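PDB 3RIQ: tailspike protein from Siphovirus 9NA, which probably binds lipopolysaccharide on Salmonella cells through this receptor-binding domain and cleaves its sugar chain as an endorhamnosidase. Local coordinates for residues N155-H160 / H175-S180; I191-H196 / T203-V208; C363-L368 / A389-G394; N370-V375 / Q393-Y398. All blocks are in the same frame, centred on the assembly; numbering follows the deposited sequence. Where two conformers were deposited one is given.

Overall arrangement
All four contacts belong to one right-handed parallel beta-helix, in a chain that assembles as a trimer. Contacts 1 and 2 form a pair, their centres 10 Å apart: strand 176-179 of contact 1 lies beside strand 206-208 of contact 2, and Ile-176 N reaches Asn-205 OD1. Contacts 3 and 4 form a second pair with centres 8 Å apart; they share Gln-393, Gly-394 and a bridging water. Between the pairs the centres are 34 to 41 Å apart, with nearest atoms about 26 to 30 Å apart. Contacts 1 and 4 join successive coils edge to edge, contact 2 spans the interior, and contact 3 ties two connecting loops together.

Contact 1: N155-H160 / H175-S180; sequences NIIFTH and HILVES
His-175 begins the pairing of two adjacent coils of a right-handed beta-helix: its carbonyl O meets Asn-155 CA at 3.1 Å and takes a weak, bent bond from Ile-156 N. Asn-155 and His-175 each sit where the chain turns a corner. At Ile-176 the side chain lies alongside that of Ile-156, pointing the same way. Its chi2 of -61° brings CD1 within 3.8 Å of Ile-156 CG1. Leu-177 turns to the other face, with Ile-157; its N binds Ile-156 O at 3.0 Å and its O receives Phe-158 N at 2.9 Å. Val-178 returns to the Ile-156/Phe-158 side, where CG1 touches CB of Phe-158, whose ring meets Phe-170 edge-to-face. Glu-179 N gives the straightest bond, 2.9 Å to Phe-158 O at 173°, and its side chain runs beside Thr-159, with OE1 3.6 Å from Thr-159 CG2. The other carboxylate oxygen, OE2, is held by His-160 NE2 of the second subunit, just as His-160 NE2 here is bonded to Glu-179 OE2 of the third subunit. Ser-180 ends the walk, in the conformer described, with OG at the edge of the His-160 ring, 3.5 Å from CD2, after Glu-179 O has accepted His-160 N. Strand 79-87 pairs with 156-159 and strand 206-208 with 176-179, so the two strands are inner members of a run of parallel coils. Phe-170 on strand 166-171 also packs against Ile-176 and Val-178 in the interior, while Ile-157 and Leu-177 face His-160 of the second subunit across the trimer interface.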
loop_
_atom_site.group_PDB
_atom_site.type_symbol
_atom_site.label_atom_id
_atom_site.label_comp_id
_atom_site.label_asym_id
_atom_site.label_seq_id
_atom_site.Cartn_x
_atom_site.Cartn_y
_atom_site.Cartn_z
ATOM N N ASN A 155 -12.676 -5.022 28.478
ATOM C CA ASN A 155 -12.936 -3.646 28.000
ATOM C C ASN A 155 -12.129 -2.595 28.767
ATOM O O ASN A 155 -12.697 -1.683 29.398
ATOM C CB ASN A 155 -14.427 -3.274 28.025
ATOM C CG ASN A 155 -14.700 -2.074 27.183
ATOM O OD1 ASN A 155 -13.924 -1.773 26.259
ATOM N ND2 ASN A 155 -15.771 -1.343 27.498
ATOM N N ILE A 156 -10.818 -2.718 28.695
ATOM C CA ILE A 156 -9.873 -1.777 29.355
ATOM C C ILE A 156 -9.034 -1.147 28.293
ATOM O O ILE A 156 -8.547 -1.841 27.372
ATOM C CB ILE A 156 -8.932 -2.501 30.375
ATOM C CG1 ILE A 156 -9.724 -3.503 31.243
ATOM C CG2 ILE A 156 -8.153 -1.445 31.178
ATOM C CD1 ILE A 156 -10.733 -2.884 32.224
ATOM N N ILE A 157 -8.843 0.167 28.394
ATOM C CA ILE A 157 -7.951 0.838 27.444
ATOM C C ILE A 157 -6.678 1.262 28.158
ATOM O O ILE A 157 -6.757 1.896 29.208
ATOM C CB ILE A 157 -8.666 2.092 26.776
ATOM C CG1 ILE A 157 -9.976 1.664 26.077
ATOM C CG2 ILE A 157 -7.696 2.813 25.805
ATOM C CD1 ILE A 157 -10.772 2.826 25.516
ATOM N N PHE A 158 -5.524 0.909 27.589
ATOM C CA PHE A 158 -4.229 1.413 28.045
ATOM C C PHE A 158 -3.751 2.423 27.018
ATOM O O PHE A 158 -3.666 2.083 25.837
ATOM C CB PHE A 158 -3.194 0.258 28.131
ATOM C CG PHE A 158 -3.231 -0.511 29.424
ATOM C CD1 PHE A 158 -4.384 -1.196 29.821
ATOM C CD2 PHE A 158 -2.085 -0.602 30.209
ATOM C CE1 PHE A 158 -4.421 -1.906 31.069
ATOM C CE2 PHE A 158 -2.100 -1.318 31.434
ATOM C CZ PHE A 158 -3.291 -1.993 31.853
ATOM N N THR A 159 -3.388 3.616 27.450
ATOM C CA THR A 159 -2.824 4.594 26.544
ATOM C C THR A 159 -1.365 4.900 26.834
ATOM O O THR A 159 -0.975 5.178 27.941
ATOM C CB THR A 159 -3.657 5.895 26.479
ATOM O OG1 THR A 159 -3.683 6.584 27.747
ATOM C CG2 THR A 159 -5.070 5.553 26.069
ATOM N N HIS A 160 -0.574 4.838 25.781
ATOM C CA HIS A 160 0.850 5.171 25.854
ATOM C C HIS A 160 1.624 4.464 26.956
ATOM O O HIS A 160 2.395 5.081 27.691
ATOM C CB HIS A 160 1.052 6.693 25.946
ATOM C CG HIS A 160 0.268 7.473 24.930
ATOM N ND1 HIS A 160 -0.825 8.259 25.257
ATOM C CD2 HIS A 160 0.442 7.605 23.595
ATOM C CE1 HIS A 160 -1.295 8.835 24.160
ATOM N NE2 HIS A 160 -0.546 8.447 23.135
ATOM N N HIS A 175 -11.369 -7.565 24.822
ATOM C CA HIS A 175 -11.537 -6.158 24.451
ATOM C C HIS A 175 -10.561 -5.260 25.189
ATOM O O HIS A 175 -10.923 -4.151 25.644
ATOM C CB HIS A 175 -13.001 -5.728 24.563
ATOM C CG HIS A 175 -13.888 -6.469 23.606
ATOM N ND1 HIS A 175 -13.943 -6.166 22.261
ATOM C CD2 HIS A 175 -14.668 -7.558 23.784
ATOM C CE1 HIS A 175 -14.760 -7.013 21.657
ATOM N NE2 HIS A 175 -15.205 -7.874 22.560
ATOM N N ILE A 176 -9.318 -5.736 25.310
ATOM C CA ILE A 176 -8.234 -4.856 25.764
ATOM C C ILE A 176 -7.708 -4.092 24.545
ATOM O O ILE A 176 -7.318 -4.691 23.536
ATOM C CB ILE A 176 -7.073 -5.673 26.398
ATOM C CG1 ILE A 176 -7.607 -6.572 27.545
ATOM C CG2 ILE A 176 -5.964 -4.728 26.836
ATOM C CD1 ILE A 176 -8.238 -5.825 28.700
ATOM N N LEU A 177 -7.693 -2.761 24.637
ATOM C CA LEU A 177 -7.063 -1.938 23.584
ATOM C C LEU A 177 -5.838 -1.275 24.148
ATOM O O LEU A 177 -5.950 -0.542 25.137
ATOM C CB LEU A 177 -8.060 -0.854 23.107
ATOM C CG LEU A 177 -7.465 0.218 22.181
ATOM C CD1 LEU A 177 -6.935 -0.398 20.834
ATOM C CD2 LEU A 177 -8.555 1.261 21.887
ATOM N N VAL A 178 -4.667 -1.551 23.557
ATOM C CA VAL A 178 -3.425 -0.891 23.951
ATOM C C VAL A 178 -3.007 0.070 22.852
ATOM O O VAL A 178 -2.672 -0.368 21.731
ATOM C CB VAL A 178 -2.287 -1.903 24.220
ATOM C CG1 VAL A 178 -1.048 -1.180 24.773
ATOM C CG2 VAL A 178 -2.762 -2.998 25.153
ATOM N N GLU A 179 -3.062 1.365 23.143
ATOM C CA GLU A 179 -2.715 2.381 22.146
ATOM C C GLU A 179 -1.301 2.888 22.357
ATOM O O GLU A 179 -0.932 3.289 23.464
ATOM C CB GLU A 179 -3.655 3.579 22.223
ATOM C CG GLU A 179 -5.075 3.215 21.719
ATOM C CD GLU A 179 -6.062 4.386 21.729
ATOM O OE1 GLU A 179 -5.911 5.315 22.567
ATOM O OE2 GLU A 179 -7.031 4.336 20.939
ATOM N N SER A 180 -0.515 2.847 21.280
ATOM C CA SER A 180 0.771 3.541 21.223
ATOM C C SER A 180 1.757 3.245 22.370
ATOM O O SER A 180 2.230 4.176 23.041
ATOM C CB SER A 180 0.543 5.053 21.088
ATOM O OG SER A 180 1.789 5.702 20.988
#

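Contact 2: I191-H196 / T203-V208; sequences ITFENH and TGNKVV
Phe-193 and Asn-205 make the tight part of this contact. Asn-205 CB sits over the centre of the Phe-193 ring, 3.6 Å from the centroid and 13° off the normal, a CH-pi contact. The two side chains slide past each other in opposite directions, and the planes of amide and ring are 11° apart. Val-207 closes the edge of the same ring: its CG2 is 4.0 Å from Phe-193 CE2, near the ring plane. That methyl is also 4.0 Å from Ile-191 CG2, so one carbon serves two partners.

Toward Asn-195 the fit is looser. Its OD1 stays 3.9 Å from Asn-205 ND2, and the two amides, 28° apart, bond to shared third parties instead. Asn-225 and Cys-173 O satisfy both, while Asn-205 OD1 takes Ile-176 N, which pins the amide that flanks the ring. On the more open side the Lys-206 side chain sets out away from the contact and, in the conformer described, ends in a salt bridge with Asp-232.

The contact joins two different walls of the beta-helix across its interior, with the touching parts running nearly antiparallel and without strand pairing between them. Ile-176 on strand 176-179 packs against Phe-193, Phe-170 on strand 166-171 against Ile-191, and Val-220 on strand 220-223 against Val-207.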
loop_
_atom_site.group_PDB
_atom_site.type_symbol
_atom_site.label_atom_id
_atom_site.label_comp_id
_atom_site.label_asym_id
_atom_site.label_seq_id
_atom_site.Cartn_x
_atom_site.Cartn_y
_atom_site.Cartn_z
ATOM N N ILE A 191 3.732 -7.158 24.873
ATOM C CA ILE A 191 2.337 -7.243 25.272
ATOM C C ILE A 191 1.867 -8.637 24.959
ATOM O O ILE A 191 2.015 -9.089 23.804
ATOM C CB ILE A 191 1.453 -6.256 24.458
ATOM C CG1 ILE A 191 1.921 -4.793 24.601
ATOM C CG2 ILE A 191 -0.032 -6.434 24.856
ATOM C CD1 ILE A 191 1.785 -4.223 25.872
ATOM N N THR A 192 1.272 -9.322 25.928
ATOM C CA THR A 192 0.787 -10.684 25.696
ATOM C C THR A 192 -0.675 -10.795 26.061
ATOM O O THR A 192 -1.071 -10.362 27.145
ATOM C CB THR A 192 1.561 -11.713 26.584
ATOM O OG1 THR A 192 2.957 -11.656 26.320
ATOM C CG2 THR A 192 1.042 -13.154 26.376
ATOM N N PHE A 193 -1.472 -11.413 25.183
ATOM C CA PHE A 193 -2.878 -11.716 25.493
ATOM C C PHE A 193 -2.972 -13.219 25.706
ATOM O O PHE A 193 -2.919 -14.013 24.739
ATOM C CB PHE A 193 -3.814 -11.218 24.391
ATOM C CG PHE A 193 -3.666 -9.758 24.112
ATOM C CD1 PHE A 193 -4.117 -8.821 25.055
ATOM C CD2 PHE A 193 -3.069 -9.309 22.919
ATOM C CE1 PHE A 193 -3.990 -7.451 24.835
ATOM C CE2 PHE A 193 -2.957 -7.916 22.676
ATOM C CZ PHE A 193 -3.419 -7.004 23.637
ATOM N N GLU A 194 -3.019 -13.625 26.984
ATOM C CA GLU A 194 -2.893 -15.035 27.378
ATOM C C GLU A 194 -4.261 -15.597 27.748
ATOM O O GLU A 194 -4.761 -15.296 28.842
ATOM C CB GLU A 194 -1.959 -15.100 28.591
ATOM C CG GLU A 194 -1.707 -16.493 29.126
ATOM C CD GLU A 194 -0.962 -16.451 30.437
ATOM O OE1 GLU A 194 -1.312 -15.678 31.307
ATOM O OE2 GLU A 194 -0.002 -17.195 30.617
ATOM N N ASN A 195 -4.874 -16.393 26.855
ATOM C CA ASN A 195 -6.249 -16.880 27.080
ATOM C C ASN A 195 -6.410 -18.399 27.097
ATOM O O ASN A 195 -7.510 -18.905 26.977
ATOM C CB ASN A 195 -7.231 -16.234 26.078
ATOM C CG ASN A 195 -7.349 -14.726 26.271
ATOM O OD1 ASN A 195 -6.467 -13.986 25.883
ATOM N ND2 ASN A 195 -8.399 -14.288 26.910
ATOM N N HIS A 196 -5.331 -19.143 27.310
ATOM C CA HIS A 196 -5.465 -20.599 27.251
ATOM C C HIS A 196 -5.992 -21.266 28.536
ATOM O O HIS A 196 -6.197 -22.464 28.530
ATOM C CB HIS A 196 -4.125 -21.240 26.913
ATOM C CG HIS A 196 -3.136 -21.071 28.019
ATOM N ND1 HIS A 196 -2.670 -19.831 28.401
ATOM C CD2 HIS A 196 -2.574 -21.968 28.861
ATOM C CE1 HIS A 196 -1.855 -19.975 29.430
ATOM N NE2 HIS A 196 -1.771 -21.268 29.722
ATOM N N THR A 203 -10.976 -12.369 22.770
ATOM C CA THR A 203 -11.357 -11.607 21.583
ATOM C C THR A 203 -11.304 -10.111 21.806
ATOM O O THR A 203 -11.365 -9.679 22.952
ATOM C CB THR A 203 -12.723 -12.052 21.019
ATOM O OG1 THR A 203 -12.832 -11.655 19.647
ATOM C CG2 THR A 203 -13.878 -11.448 21.823
ATOM N N GLY A 204 -11.172 -9.349 20.712
ATOM C CA GLY A 204 -11.144 -7.902 20.806
ATOM C C GLY A 204 -9.853 -7.315 21.351
ATOM O O GLY A 204 -9.812 -6.130 21.626
ATOM N N ASN A 205 -8.816 -8.139 21.550
ATOM C CA ASN A 205 -7.577 -7.706 22.181
ATOM C C ASN A 205 -6.660 -7.222 21.071
ATOM O O ASN A 205 -6.388 -7.951 20.076
ATOM C CB ASN A 205 -6.936 -8.859 22.925
ATOM C CG ASN A 205 -7.768 -9.295 24.113
ATOM O OD1 ASN A 205 -8.325 -8.446 24.839
ATOM N ND2 ASN A 205 -7.771 -10.606 24.376
ATOM N N LYS A 206 -6.223 -5.981 21.180
ATOM C CA LYS A 206 -5.492 -5.337 20.075
ATOM C C LYS A 206 -4.439 -4.340 20.553
ATOM O O LYS A 206 -4.607 -3.714 21.627
ATOM C CB LYS A 206 -6.474 -4.681 19.107
ATOM C CG LYS A 206 -7.172 -3.482 19.566
ATOM C CD LYS A 206 -8.198 -3.058 18.503
ATOM C CE LYS A 206 -9.220 -4.188 18.301
ATOM N NZ LYS A 206 -10.267 -3.884 17.340
ATOM N N VAL A 207 -3.380 -4.191 19.771
ATOM C CA VAL A 207 -2.404 -3.119 19.960
ATOM C C VAL A 207 -2.483 -2.243 18.715
ATOM O O VAL A 207 -2.455 -2.765 17.577
ATOM C CB VAL A 207 -0.986 -3.715 20.114
ATOM C CG1 VAL A 207 0.113 -2.611 20.264
ATOM C CG2 VAL A 207 -0.957 -4.700 21.338
ATOM N N VAL A 208 -2.527 -0.917 18.901
ATOM C CA VAL A 208 -2.569 0.034 17.763
ATOM C C VAL A 208 -1.587 1.159 18.010
ATOM O O VAL A 208 -1.748 1.895 18.989
ATOM C CB VAL A 208 -4.004 0.645 17.615
ATOM C CG1 VAL A 208 -4.043 1.652 16.445
ATOM C CG2 VAL A 208 -5.056 -0.474 17.457
#

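Contact 3: C363-L368 / A389-G394; sequences CANKDL and AYTTQG
Asn-365 and Gln-393 meet with their side chains crossing at about a right angle, yet with their amides nearly coplanar, 22° apart. Asn-365 ND2 gives a straight bond to Gln-393 OE1, 2.9 Å long at 168°, arriving in the carbonyl plane on a lone pair. The same OE1 also accepts the backbone N of Asn-370. Extended beyond CG, the Gln-393 chain carries its amide over to the type I turn from Asn-365 to Leu-368. There OE1 holds the first residue of the turn and NE2, through a weak 3.3 Å bond to Leu-368 O, the last. Leu-368 slides past Thr-391 in the opposite direction, its CD2 3.6 Å from Thr-391 OG1. That hydroxyl oxygen accepts Gln-393 N in an ST turn.

At the other end Cys-363 CB lies over one face of the Tyr-390 ring, offset toward the rim and 3.8 Å from the centroid. The sulfur sits obliquely to the ring in the conformer described; a second one exists. One water joins Ala-364 O to Tyr-390 N, and another joins Asn-365 ND2 to Gln-393 O.

These are neighbouring loops of successive beta-helix coils, leaving the paired strands 355-362 and 381-388 and leading to 374-376 and 397-399. Tyr-390 reaches the trimer interface, packing on Arg-381 of the third subunit.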
loop_
_atom_site.group_PDB
_atom_site.type_symbol
_atom_site.label_atom_id
_atom_site.label_comp_id
_atom_site.label_asym_id
_atom_site.label_seq_id
_atom_site.Cartn_x
_atom_site.Cartn_y
_atom_site.Cartn_z
ATOM N N CYS A 363 16.968 -9.368 -1.382
ATOM C CA CYS A 363 18.123 -9.896 -0.645
ATOM C C CYS A 363 17.766 -10.831 0.522
ATOM O O CYS A 363 18.299 -10.641 1.637
ATOM C CB CYS A 363 19.010 -8.747 -0.136
ATOM S SG CYS A 363 20.666 -9.270 0.458
ATOM N N ALA A 364 16.860 -11.789 0.301
ATOM C CA ALA A 364 16.648 -12.839 1.303
ATOM C C ALA A 364 17.769 -13.881 1.200
ATOM O O ALA A 364 18.693 -13.755 0.361
ATOM C CB ALA A 364 15.262 -13.473 1.157
ATOM N N ASN A 365 17.724 -14.907 2.052
ATOM C CA ASN A 365 18.825 -15.880 2.088
ATOM C C ASN A 365 20.161 -15.139 2.228
ATOM O O ASN A 365 21.180 -15.501 1.581
ATOM C CB ASN A 365 18.778 -16.799 0.832
ATOM C CG ASN A 365 19.887 -17.865 0.805
ATOM O OD1 ASN A 365 20.244 -18.486 1.827
ATOM N ND2 ASN A 365 20.424 -18.091 -0.383
ATOM N N LYS A 366 20.170 -14.122 3.097
ATOM C CA LYS A 366 21.328 -13.252 3.195
ATOM C C LYS A 366 22.538 -14.041 3.682
ATOM O O LYS A 366 23.683 -13.693 3.352
ATOM C CB LYS A 366 21.023 -12.037 4.097
ATOM C CG LYS A 366 22.134 -10.957 4.188
ATOM C CD LYS A 366 21.720 -9.876 5.210
ATOM C CE LYS A 366 22.777 -8.795 5.362
ATOM N NZ LYS A 366 22.472 -7.794 6.410
ATOM N N ASP A 367 22.308 -15.126 4.408
ATOM C CA ASP A 367 23.462 -15.888 4.891
ATOM C C ASP A 367 23.925 -17.033 3.983
ATOM O O ASP A 367 24.812 -17.833 4.367
ATOM C CB ASP A 367 23.234 -16.356 6.312
ATOM C CG ASP A 367 23.268 -15.211 7.302
ATOM O OD1 ASP A 367 23.958 -14.177 7.086
ATOM O OD2 ASP A 367 22.616 -15.358 8.311
ATOM N N LEU A 368 23.363 -17.100 2.774
ATOM C CA LEU A 368 23.870 -18.027 1.735
ATOM C C LEU A 368 23.867 -19.508 2.179
ATOM O O LEU A 368 24.846 -20.240 1.960
ATOM C CB LEU A 368 25.273 -17.595 1.238
ATOM C CG LEU A 368 25.404 -16.148 0.741
ATOM C CD1 LEU A 368 26.860 -15.823 0.346
ATOM C CD2 LEU A 368 24.448 -15.867 -0.438
ATOM N N ALA A 389 17.007 -11.101 -5.801
ATOM C CA ALA A 389 17.974 -11.897 -5.063
ATOM C C ALA A 389 19.361 -11.320 -5.320
ATOM O O ALA A 389 19.665 -10.918 -6.454
ATOM C CB ALA A 389 17.905 -13.333 -5.543
ATOM N N TYR A 390 20.205 -11.285 -4.298
ATOM C CA TYR A 390 21.599 -10.822 -4.456
ATOM C C TYR A 390 22.545 -12.019 -4.481
ATOM O O TYR A 390 23.782 -11.882 -4.282
ATOM C CB TYR A 390 21.961 -9.874 -3.295
ATOM C CG TYR A 390 21.283 -8.495 -3.268
ATOM C CD1 TYR A 390 20.203 -8.176 -4.109
ATOM C CD2 TYR A 390 21.670 -7.530 -2.325
ATOM C CE1 TYR A 390 19.597 -6.921 -4.070
ATOM C CE2 TYR A 390 21.033 -6.273 -2.260
ATOM C CZ TYR A 390 19.985 -5.983 -3.134
ATOM O OH TYR A 390 19.337 -4.734 -3.078
ATOM N N THR A 391 21.952 -13.187 -4.708
ATOM C CA THR A 391 22.675 -14.442 -4.893
ATOM C C THR A 391 21.976 -15.290 -5.961
ATOM O O THR A 391 20.746 -15.147 -6.184
ATOM C CB THR A 391 22.722 -15.252 -3.573
ATOM O OG1 THR A 391 23.440 -16.495 -3.784
ATOM C CG2 THR A 391 21.301 -15.566 -3.079
ATOM N N THR A 392 22.761 -16.178 -6.587
ATOM C CA THR A 392 22.242 -17.175 -7.543
ATOM C C THR A 392 21.760 -18.464 -6.871
ATOM O O THR A 392 21.206 -19.324 -7.561
ATOM C CB THR A 392 23.277 -17.539 -8.666
ATOM O OG1 THR A 392 24.457 -18.069 -8.062
ATOM C CG2 THR A 392 23.638 -16.277 -9.462
ATOM N N GLN A 393 21.966 -18.613 -5.562
ATOM C CA GLN A 393 21.483 -19.806 -4.861
ATOM C C GLN A 393 19.972 -19.961 -4.958
ATOM O O GLN A 393 19.203 -18.972 -4.842
ATOM C CB GLN A 393 21.831 -19.771 -3.374
ATOM C CG GLN A 393 23.298 -19.918 -3.080
ATOM C CD GLN A 393 23.591 -20.122 -1.590
ATOM O OE1 GLN A 393 22.777 -19.789 -0.722
ATOM N NE2 GLN A 393 24.776 -20.660 -1.293
ATOM N N GLY A 394 19.538 -21.199 -5.153
ATOM C CA GLY A 394 18.113 -21.543 -5.007
ATOM C C GLY A 394 17.194 -20.929 -6.051
ATOM O O GLY A 394 17.602 -20.679 -7.221
HETATM O O HOH W 1 19.949 -12.398 -1.769
HETATM O O HOH W 2 18.265 -17.585 -2.659
#

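Contact 4: N370-V375 / Q393-Y398; sequences NLNQIV and QGYAVY
The Asn-372 amide touches two tyrosines where a parallel strand pair of the right-handed beta-helix begins, one coil against the next. OD1 lies in plane at the edge of the Tyr-395 ring, 3.5 Å from CD2, while ND2 is 3.6 Å from Tyr-398 CG, its amide tilted 14° from that ring. One face of the Tyr-395 ring carries Tyr-398 CD1, offset toward the rim. The amides of Asn-370 and Gln-393 are stacked, 12° apart, their side chains crossing at about a right angle. Asn-372 OD1 accepts Tyr-395 N at 2.8 Å and also rests 3.4 Å from Gly-394 CA, leaving no room there for a CB. Backbone bonds follow: Gln-373 N binds Tyr-395 O, and Tyr-398 N binds Ile-374 O at 2.8 Å. Ile-374 points inward to Ile-359, Val-361, Ile-385 and Val-387. One water bridges Leu-371 O, Gln-373 NE2 and Gln-393 O, and another links Asn-370 OD1 to Gly-394 N. Gln-373 OE1 accepts Ala-364 N. At the loop end Asn-370 N donates a 2.8 Å hydrogen bond to Gln-393 OE1 from above the carbonyl plane, 49° out of it.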
loop_
_atom_site.group_PDB
_atom_site.type_symbol
_atom_site.label_atom_id
_atom_site.label_comp_id
_atom_site.label_asym_id
_atom_site.label_seq_id
_atom_site.Cartn_x
_atom_site.Cartn_y
_atom_site.Cartn_z
ATOM N N ASN A 370 21.630 -21.653 1.014
ATOM C CA ASN A 370 20.917 -22.382 -0.034
ATOM C C ASN A 370 19.412 -22.406 0.120
ATOM O O ASN A 370 18.733 -23.340 -0.322
ATOM C CB ASN A 370 21.484 -23.794 -0.225
ATOM C CG ASN A 370 22.340 -23.887 -1.453
ATOM O OD1 ASN A 370 21.951 -23.399 -2.529
ATOM N ND2 ASN A 370 23.508 -24.505 -1.322
ATOM N N LEU A 371 18.896 -21.343 0.712
ATOM C CA LEU A 371 17.468 -21.183 0.906
ATOM C C LEU A 371 16.870 -20.343 -0.233
ATOM O O LEU A 371 17.543 -19.548 -0.839
ATOM C CB LEU A 371 17.190 -20.508 2.268
ATOM C CG LEU A 371 17.748 -21.263 3.471
ATOM C CD1 LEU A 371 17.394 -20.455 4.729
ATOM C CD2 LEU A 371 17.185 -22.675 3.541
ATOM N N ASN A 372 15.593 -20.559 -0.500
ATOM C CA ASN A 372 14.872 -19.843 -1.549
ATOM C C ASN A 372 14.360 -18.465 -1.110
ATOM O O ASN A 372 14.236 -18.194 0.082
ATOM C CB ASN A 372 13.738 -20.735 -2.048
ATOM C CG ASN A 372 14.239 -22.072 -2.525
ATOM O OD1 ASN A 372 15.182 -22.136 -3.308
ATOM N ND2 ASN A 372 13.643 -23.121 -2.061
ATOM N N GLN A 373 14.113 -17.570 -2.065
ATOM C CA GLN A 373 13.624 -16.232 -1.717
ATOM C C GLN A 373 12.187 -16.279 -1.234
ATOM O O GLN A 373 11.884 -15.699 -0.219
ATOM C CB GLN A 373 13.753 -15.244 -2.893
ATOM C CG GLN A 373 15.195 -15.151 -3.416
ATOM C CD GLN A 373 16.108 -14.355 -2.529
ATOM O OE1 GLN A 373 15.824 -13.208 -2.204
ATOM N NE2 GLN A 373 17.229 -14.946 -2.157
ATOM N N ILE A 374 11.326 -16.966 -1.970
ATOM C CA ILE A 374 9.910 -17.118 -1.641
ATOM C C ILE A 374 9.599 -18.604 -1.737
ATOM O O ILE A 374 9.981 -19.270 -2.716
ATOM C CB ILE A 374 9.026 -16.310 -2.616
ATOM C CG1 ILE A 374 9.230 -14.812 -2.391
ATOM C CG2 ILE A 374 7.504 -16.638 -2.436
ATOM C CD1 ILE A 374 8.405 -13.904 -3.318
ATOM N N VAL A 375 8.961 -19.125 -0.697
ATOM C CA VAL A 375 8.538 -20.530 -0.646
ATOM C C VAL A 375 7.063 -20.628 -0.318
ATOM O O VAL A 375 6.583 -19.939 0.611
ATOM C CB VAL A 375 9.303 -21.324 0.462
ATOM C CG1 VAL A 375 8.725 -22.737 0.609
ATOM C CG2 VAL A 375 10.812 -21.376 0.151
ATOM N N GLN A 393 21.966 -18.613 -5.562
ATOM C CA GLN A 393 21.483 -19.806 -4.861
ATOM C C GLN A 393 19.972 -19.961 -4.958
ATOM O O GLN A 393 19.203 -18.972 -4.842
ATOM C CB GLN A 393 21.831 -19.771 -3.374
ATOM C CG GLN A 393 23.298 -19.918 -3.080
ATOM C CD GLN A 393 23.591 -20.122 -1.590
ATOM O OE1 GLN A 393 22.777 -19.789 -0.722
ATOM N NE2 GLN A 393 24.776 -20.660 -1.293
ATOM N N GLY A 394 19.538 -21.199 -5.153
ATOM C CA GLY A 394 18.113 -21.543 -5.007
ATOM C C GLY A 394 17.194 -20.929 -6.051
ATOM O O GLY A 394 17.602 -20.679 -7.221
ATOM N N TYR A 395 15.943 -20.715 -5.643
ATOM C CA TYR A 395 14.883 -20.220 -6.540
ATOM C C TYR A 395 14.415 -18.846 -6.068
ATOM O O TYR A 395 14.415 -18.553 -4.869
ATOM C CB TYR A 395 13.672 -21.145 -6.430
ATOM C CG TYR A 395 13.892 -22.501 -7.096
ATOM C CD1 TYR A 395 13.352 -22.779 -8.337
ATOM C CD2 TYR A 395 14.650 -23.488 -6.469
ATOM C CE1 TYR A 395 13.577 -24.027 -8.959
ATOM C CE2 TYR A 395 14.864 -24.736 -7.049
ATOM C CZ TYR A 395 14.326 -24.999 -8.293
ATOM O OH TYR A 395 14.561 -26.234 -8.856
ATOM N N ALA A 396 13.970 -18.033 -7.018
ATOM C CA ALA A 396 13.221 -16.823 -6.672
ATOM C C ALA A 396 11.853 -17.167 -6.077
ATOM O O ALA A 396 11.454 -16.599 -5.040
ATOM C CB ALA A 396 13.050 -15.936 -7.904
ATOM N N VAL A 397 11.139 -18.086 -6.743
ATOM C CA VAL A 397 9.856 -18.586 -6.262
ATOM C C VAL A 397 9.861 -20.099 -6.315
ATOM O O VAL A 397 9.904 -20.704 -7.418
ATOM C CB VAL A 397 8.651 -18.031 -7.068
ATOM C CG1 VAL A 397 7.328 -18.565 -6.506
ATOM C CG2 VAL A 397 8.645 -16.483 -7.022
ATOM N N TYR A 398 9.772 -20.712 -5.128
ATOM C CA TYR A 398 9.701 -22.165 -5.030
ATOM C C TYR A 398 8.327 -22.487 -4.451
ATOM O O TYR A 398 8.094 -22.390 -3.242
ATOM C CB TYR A 398 10.828 -22.727 -4.154
ATOM C CG TYR A 398 10.877 -24.241 -4.162
ATOM C CD1 TYR A 398 11.605 -24.911 -5.133
ATOM C CD2 TYR A 398 10.191 -25.012 -3.203
ATOM C CE1 TYR A 398 11.658 -26.303 -5.159
ATOM C CE2 TYR A 398 10.239 -26.392 -3.227
ATOM C CZ TYR A 398 10.965 -27.031 -4.221
ATOM O OH TYR A 398 11.042 -28.411 -4.272
HETATM O O HOH W 3 21.246 -23.456 -5.070
HETATM O O HOH W 2 18.265 -17.585 -2.659
#